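Local coordinates for hydratase ChsH2 (Mycobacterium tuberculosis KZN 4207, PDB 4WNB), which catalyses the hydration of a steroid enoyl-CoA in the modified beta-oxidation that degrades the cholesterol side chain, at residues Gln109-Tyr114 and Asp156-Asn161; Gly18-Arg23 and Ser122-Leu127. All coordinates share one frame; numbering follows the deposited sequence.

Both contacts belong to one antiparallel sheet of the hotdog fold and sit toward its two outer strands within the chain. Both are partly buried, contact 1 the more so and contact 2 nearer the surface. Contact 1 pairs the end of strand 101-111 with strand 155-167. It combines a buried face of Gln109, Tyr111, Ala158 and Met160 with a polar face that carries calcium and cadmium ions, and another protein chain continues the sheet beyond 101-111. Contact 2 lays the loop that follows helix 4-16 along strand 121-136; serine hydroxyls supplement three backbone bonds there, with a water beside them. The centres are 14 Å apart, and strand 141-152 lies between the two places.

Contact 1: residues Gln109-Tyr114 and Asp156-Asn161; sequences QTYHRY and DVAEMN. With CA (calcium ion), chain D; CD (cadmium ion), chain C.
His112 and Val157 bury the most surface where strand 101-111 leaves the antiparallel sheet of the hotdog fold, and Glu159 follows. The backbone N of His112 donates to Val157 O at 2.9 Å. Val157 and Ala158 both oppose Trp150 on the neighbouring strand, a classic beta bulge. A branched apolar residue suits this buried place, where Val157 packs on Leu115 and Val152; its CG1 also meets the Arg113 guanidinium obliquely, 3.9 Å from NH2, while Glu119 and Glu155 hold the charge in salt bridges.

With chi1 at -71°, CG of His112 lies anti to its carbonyl carbon, and the imidazole reaches Asp156. Ring and carboxylate stand almost perpendicular, 88° apart, with OD1 at the ring edge, in plane. A calcium ion joins the two residues through NE2 and OD2, so their polar ends share a metal rather than a proton.

Glu159 pairs with Thr110 by two backbone bonds, and its CG packs on Thr110 CB at 3.7 Å. Its carboxylate grips a cadmium ion with both oxygens, His147 being another ligand, and a water ties OE2 to the Thr110 hydroxyl. On the buried face, Gln109 and Met160 lie side by side; Tyr111 OH donates to Gln109 OE1 at 2.6 Å, on a lone pair in the carbonyl plane, while Gln109 NE2 makes a weak, nearly straight bond to Met160 SD at 3.5 Å.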
loop_
_atom_site.group_PDB
_atom_site.type_symbol
_atom_site.label_atom_id
_atom_site.label_comp_id
_atom_site.label_asym_id
_atom_site.label_seq_id
_atom_site.Cartn_x
_atom_site.Cartn_y
_atom_site.Cartn_z
ATOM N N GLN A 109 9.386 -21.183 5.700
ATOM C CA GLN A 109 8.438 -20.834 6.758
ATOM C C GLN A 109 7.606 -22.027 7.192
ATOM O O GLN A 109 7.166 -22.796 6.356
ATOM C CB GLN A 109 7.496 -19.713 6.309
ATOM C CG GLN A 109 8.226 -18.456 5.920
ATOM C CD GLN A 109 7.314 -17.267 5.717
ATOM O OE1 GLN A 109 6.128 -17.404 5.378
ATOM N NE2 GLN A 109 7.861 -16.079 5.942
ATOM N N THR A 110 7.394 -22.157 8.498
ATOM C CA THR A 110 6.561 -23.213 9.057
ATOM C C THR A 110 5.391 -22.604 9.802
ATOM O O THR A 110 5.570 -21.693 10.620
ATOM C CB THR A 110 7.382 -24.124 10.001
ATOM O OG1 THR A 110 8.377 -24.778 9.223
ATOM C CG2 THR A 110 6.504 -25.166 10.651
ATOM N N TYR A 111 4.192 -23.088 9.489
ATOM C CA TYR A 111 2.957 -22.578 10.079
ATOM C C TYR A 111 2.322 -23.631 10.973
ATOM O O TYR A 111 1.807 -24.639 10.481
ATOM C CB TYR A 111 1.970 -22.161 8.982
ATOM C CG TYR A 111 2.633 -21.411 7.853
ATOM C CD1 TYR A 111 3.144 -20.131 8.047
ATOM C CD2 TYR A 111 2.765 -21.984 6.598
ATOM C CE1 TYR A 111 3.757 -19.441 7.020
ATOM C CE2 TYR A 111 3.377 -21.298 5.562
ATOM C CZ TYR A 111 3.874 -20.028 5.782
ATOM O OH TYR A 111 4.477 -19.347 4.750
ATOM N N HIS A 112 2.350 -23.391 12.279
ATOM C CA HIS A 112 1.835 -24.361 13.234
ATOM C C HIS A 112 0.307 -24.383 13.203
ATOM O O HIS A 112 -0.305 -25.440 13.325
ATOM C CB HIS A 112 2.341 -24.040 14.631
ATOM C CG HIS A 112 3.804 -24.321 14.820
ATOM N ND1 HIS A 112 4.384 -25.520 14.461
ATOM C CD2 HIS A 112 4.800 -23.566 15.342
ATOM C CE1 HIS A 112 5.672 -25.491 14.752
ATOM N NE2 HIS A 112 5.951 -24.314 15.282
ATOM N N ARG A 113 -0.292 -23.209 13.034
ATOM C CA ARG A 113 -1.740 -23.100 12.848
ATOM C C ARG A 113 -2.079 -21.821 12.094
ATOM O O ARG A 113 -1.230 -20.934 11.957
ATOM C CB ARG A 113 -2.475 -23.092 14.184
ATOM C CG ARG A 113 -2.205 -21.860 15.053
ATOM C CD ARG A 113 -3.257 -21.755 16.161
ATOM N NE ARG A 113 -3.000 -20.709 17.157
ATOM C CZ ARG A 113 -3.532 -19.492 17.116
ATOM N NH1 ARG A 113 -4.319 -19.148 16.105
ATOM N NH2 ARG A 113 -3.256 -18.607 18.067
ATOM N N TYR A 114 -3.327 -21.728 11.634
ATOM C CA TYR A 114 -3.836 -20.483 11.061
ATOM C C TYR A 114 -4.190 -19.470 12.148
ATOM O O TYR A 114 -4.607 -19.835 13.254
ATOM C CB TYR A 114 -5.066 -20.749 10.190
ATOM C CG TYR A 114 -4.765 -21.376 8.852
ATOM C CD1 TYR A 114 -4.091 -22.590 8.768
ATOM C CD2 TYR A 114 -5.174 -20.771 7.673
ATOM C CE1 TYR A 114 -3.811 -23.168 7.543
ATOM C CE2 TYR A 114 -4.917 -21.342 6.448
ATOM C CZ TYR A 114 -4.236 -22.545 6.387
ATOM O OH TYR A 114 -3.954 -23.128 5.174
ATOM N N ASP A 156 3.790 -20.518 20.355
ATOM C CA ASP A 156 4.555 -20.611 19.098
ATOM C C ASP A 156 3.562 -20.887 17.963
ATOM O O ASP A 156 2.940 -21.947 17.939
ATOM C CB ASP A 156 5.648 -21.725 19.230
ATOM C CG ASP A 156 6.464 -21.962 17.931
ATOM O OD1 ASP A 156 6.305 -21.180 16.981
ATOM O OD2 ASP A 156 7.295 -22.923 17.851
ATOM N N VAL A 157 3.372 -19.937 17.039
ATOM C CA VAL A 157 2.419 -20.153 15.945
ATOM C C VAL A 157 3.061 -20.285 14.551
ATOM O O VAL A 157 2.424 -20.778 13.622
ATOM C CB VAL A 157 1.350 -19.017 15.874
ATOM C CG1 VAL A 157 0.507 -18.975 17.143
ATOM C CG2 VAL A 157 1.992 -17.663 15.627
ATOM N N ALA A 158 4.310 -19.852 14.405
ATOM C CA ALA A 158 5.001 -19.961 13.128
ATOM C C ALA A 158 6.485 -19.672 13.273
ATOM O O ALA A 158 6.918 -19.060 14.250
ATOM C CB ALA A 158 4.382 -18.995 12.094
ATOM N N GLU A 159 7.257 -20.083 12.277
ATOM C CA GLU A 159 8.676 -19.773 12.286
ATOM C C GLU A 159 9.226 -19.661 10.886
ATOM O O GLU A 159 8.601 -20.085 9.911
ATOM C CB GLU A 159 9.448 -20.826 13.057
ATOM C CG GLU A 159 9.398 -22.176 12.416
ATOM C CD GLU A 159 10.545 -23.012 12.858
ATOM O OE1 GLU A 159 10.439 -23.556 13.985
ATOM O OE2 GLU A 159 11.524 -23.085 12.071
ATOM N N MET A 160 10.397 -19.054 10.795
ATOM C CA MET A 160 11.051 -18.870 9.522
ATOM C C MET A 160 12.520 -19.116 9.734
ATOM O O MET A 160 13.112 -18.620 10.696
ATOM C CB MET A 160 10.814 -17.479 8.964
ATOM C CG MET A 160 11.699 -17.149 7.771
ATOM S SD MET A 160 11.193 -15.649 6.927
ATOM C CE MET A 160 11.437 -14.429 8.218
ATOM N N ASN A 161 13.095 -19.949 8.890
ATOM C CA ASN A 161 14.535 -20.040 8.865
ATOM C C ASN A 161 14.972 -19.463 7.554
ATOM O O ASN A 161 14.578 -19.939 6.487
ATOM C CB ASN A 161 15.027 -21.473 9.036
ATOM C CG ASN A 161 16.456 -21.517 9.509
ATOM O OD1 ASN A 161 17.387 -21.202 8.760
ATOM N ND2 ASN A 161 16.641 -21.875 10.771
HETATM CA CA CA D . 7.881 -24.004 16.271
HETATM CD CD CD C . 12.969 -23.905 14.045
HETATM O O HOH W 1 10.872 -23.305 9.031
HETATM O O HOH W 2 0.805 -19.308 11.344
HETATM O O HOH W 3 14.924 -24.392 12.163
#

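Contact 2: residues Gly18-Arg23 and Ser122-Leu127; sequences GPSKPR and SISAEL
Ser20 is the tight centre of this contact, gripping strand 121-136 from three of its atoms. Its N donates to Ala125 O at 2.9 Å, and its OG accepts from Ala125 N at 2.8 Å. That hydroxyl reaches the strand because chi1 of 69° sets it between the backbone N and the carbonyl carbon. Ser124 OG completes the grip with a short bond to Ser20 O, 2.5 Å long. Small hydroxyl residues suit a loop lacking regular strand pairing, since their side chains take over bonds that backbone would make. A water beside them bonds to Ser20 OG.

Further along, Arg23 and Ile123 form an antiparallel hydrogen-bonded pair. Their side chains run together: the bend at chi3 (60°) brings the guanidinium over Ile123, whose CG2 lies against one face, 3.5 Å from NH2, while NH1 bonds to Thr73 O.

The outward side is looser. Pro19 CB comes within 3.6 Å of Ser124 OG, but nothing in its side chain approaches that of the extended Glu126 below 4.1 Å. Pro22 CB comes no nearer than 4.0 Å to Ser122 OG, although its CA makes a CA-H...O contact with Ile123 O. Neither proline has an N-H to offer the strand. Lys21 points away, its backbone N bonded to Asp84. The loop runs along the edge of the hotdog sheet, and only at Arg23, where the short strand 23-24 begins, does it join as an antiparallel partner of 121-136.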
loop_
_atom_site.group_PDB
_atom_site.type_symbol
_atom_site.label_atom_id
_atom_site.label_comp_id
_atom_site.label_asym_id
_atom_site.label_seq_id
_atom_site.Cartn_x
_atom_site.Cartn_y
_atom_site.Cartn_z
ATOM N N GLY A 18 21.769 -14.107 22.968
ATOM C CA GLY A 18 20.465 -14.732 22.957
ATOM C C GLY A 18 19.534 -14.056 21.967
ATOM O O GLY A 18 19.896 -13.062 21.325
ATOM N N PRO A 19 18.319 -14.594 21.842
ATOM C CA PRO A 19 17.342 -14.065 20.883
ATOM C C PRO A 19 16.865 -12.655 21.232
ATOM O O PRO A 19 16.860 -12.258 22.401
ATOM C CB PRO A 19 16.185 -15.064 20.974
ATOM C CG PRO A 19 16.309 -15.666 22.338
ATOM C CD PRO A 19 17.784 -15.718 22.631
ATOM N N SER A 20 16.464 -11.910 20.212
ATOM C CA SER A 20 15.886 -10.590 20.416
ATOM C C SER A 20 14.644 -10.699 21.310
ATOM O O SER A 20 13.960 -11.737 21.324
ATOM C CB SER A 20 15.538 -9.954 19.071
ATOM O OG SER A 20 14.458 -10.652 18.470
ATOM N N LYS A 21 14.354 -9.654 22.081
ATOM C CA LYS A 21 13.163 -9.692 22.932
ATOM C C LYS A 21 11.960 -9.509 22.025
ATOM O O LYS A 21 12.049 -8.762 21.049
ATOM C CB LYS A 21 13.209 -8.623 24.025
ATOM C CG LYS A 21 13.111 -7.190 23.537
ATOM C CD LYS A 21 13.418 -6.194 24.656
ATOM C CE LYS A 21 14.855 -6.354 25.166
ATOM N NZ LYS A 21 15.257 -5.314 26.167
ATOM N N PRO A 22 10.859 -10.223 22.313
ATOM C CA PRO A 22 9.689 -10.226 21.424
ATOM C C PRO A 22 9.237 -8.824 21.083
ATOM O O PRO A 22 9.125 -7.968 21.956
ATOM C CB PRO A 22 8.633 -10.974 22.234
ATOM C CG PRO A 22 9.445 -11.918 23.073
ATOM C CD PRO A 22 10.686 -11.142 23.449
ATOM N N ARG A 23 9.019 -8.591 19.794
ATOM C CA ARG A 23 8.568 -7.302 19.323
ATOM C C ARG A 23 7.153 -7.475 18.782
ATOM O O ARG A 23 6.916 -8.332 17.937
ATOM C CB ARG A 23 9.525 -6.772 18.256
ATOM C CG ARG A 23 9.032 -5.536 17.537
ATOM C CD ARG A 23 10.118 -4.961 16.648
ATOM N NE ARG A 23 10.595 -5.876 15.608
ATOM C CZ ARG A 23 9.968 -6.080 14.448
ATOM N NH1 ARG A 23 8.821 -5.469 14.196
ATOM N NH2 ARG A 23 10.474 -6.912 13.548
ATOM N N SER A 122 3.828 -11.552 17.894
ATOM C CA SER A 122 5.110 -10.985 18.240
ATOM C C SER A 122 6.187 -11.744 17.473
ATOM O O SER A 122 5.973 -12.879 17.055
ATOM C CB SER A 122 5.374 -11.082 19.739
ATOM O OG SER A 122 5.601 -12.436 20.082
ATOM N N ILE A 123 7.332 -11.108 17.297
ATOM C CA ILE A 123 8.457 -11.726 16.602
ATOM C C ILE A 123 9.733 -11.698 17.447
ATOM O O ILE A 123 10.061 -10.682 18.057
ATOM C CB ILE A 123 8.709 -11.026 15.227
ATOM C CG1 ILE A 123 9.874 -11.661 14.479
ATOM C CG2 ILE A 123 8.949 -9.517 15.386
ATOM C CD1 ILE A 123 10.066 -11.064 13.062
ATOM N N SER A 124 10.426 -12.835 17.484
ATOM C CA SER A 124 11.765 -12.924 18.062
ATOM C C SER A 124 12.747 -13.547 17.052
ATOM O O SER A 124 12.388 -14.484 16.339
ATOM C CB SER A 124 11.732 -13.751 19.352
ATOM O OG SER A 124 12.978 -13.656 20.038
ATOM N N ALA A 125 13.983 -13.044 17.014
ATOM C CA ALA A 125 14.994 -13.506 16.052
ATOM C C ALA A 125 16.252 -14.032 16.741
ATOM O O ALA A 125 16.691 -13.479 17.743
ATOM C CB ALA A 125 15.363 -12.371 15.090
ATOM N N GLU A 126 16.830 -15.099 16.195
ATOM C CA GLU A 126 18.055 -15.690 16.738
ATOM C C GLU A 126 19.005 -16.049 15.611
ATOM O O GLU A 126 18.576 -16.385 14.522
ATOM C CB GLU A 126 17.736 -16.940 17.570
ATOM C CG GLU A 126 18.740 -17.249 18.626
ATOM C CD GLU A 126 18.274 -18.370 19.541
ATOM O OE1 GLU A 126 19.100 -18.887 20.321
ATOM O OE2 GLU A 126 17.076 -18.728 19.472
ATOM N N LEU A 127 20.305 -15.965 15.867
ATOM C CA LEU A 127 21.292 -16.367 14.874
ATOM C C LEU A 127 21.423 -17.898 14.831
ATOM O O LEU A 127 21.510 -18.541 15.876
ATOM C CB LEU A 127 22.640 -15.728 15.197
ATOM C CG LEU A 127 23.628 -15.505 14.066
ATOM C CD1 LEU A 127 23.097 -14.450 13.113
ATOM C CD2 LEU A 127 24.970 -15.093 14.655
HETATM O O HOH W 4 12.408 -9.120 18.290
#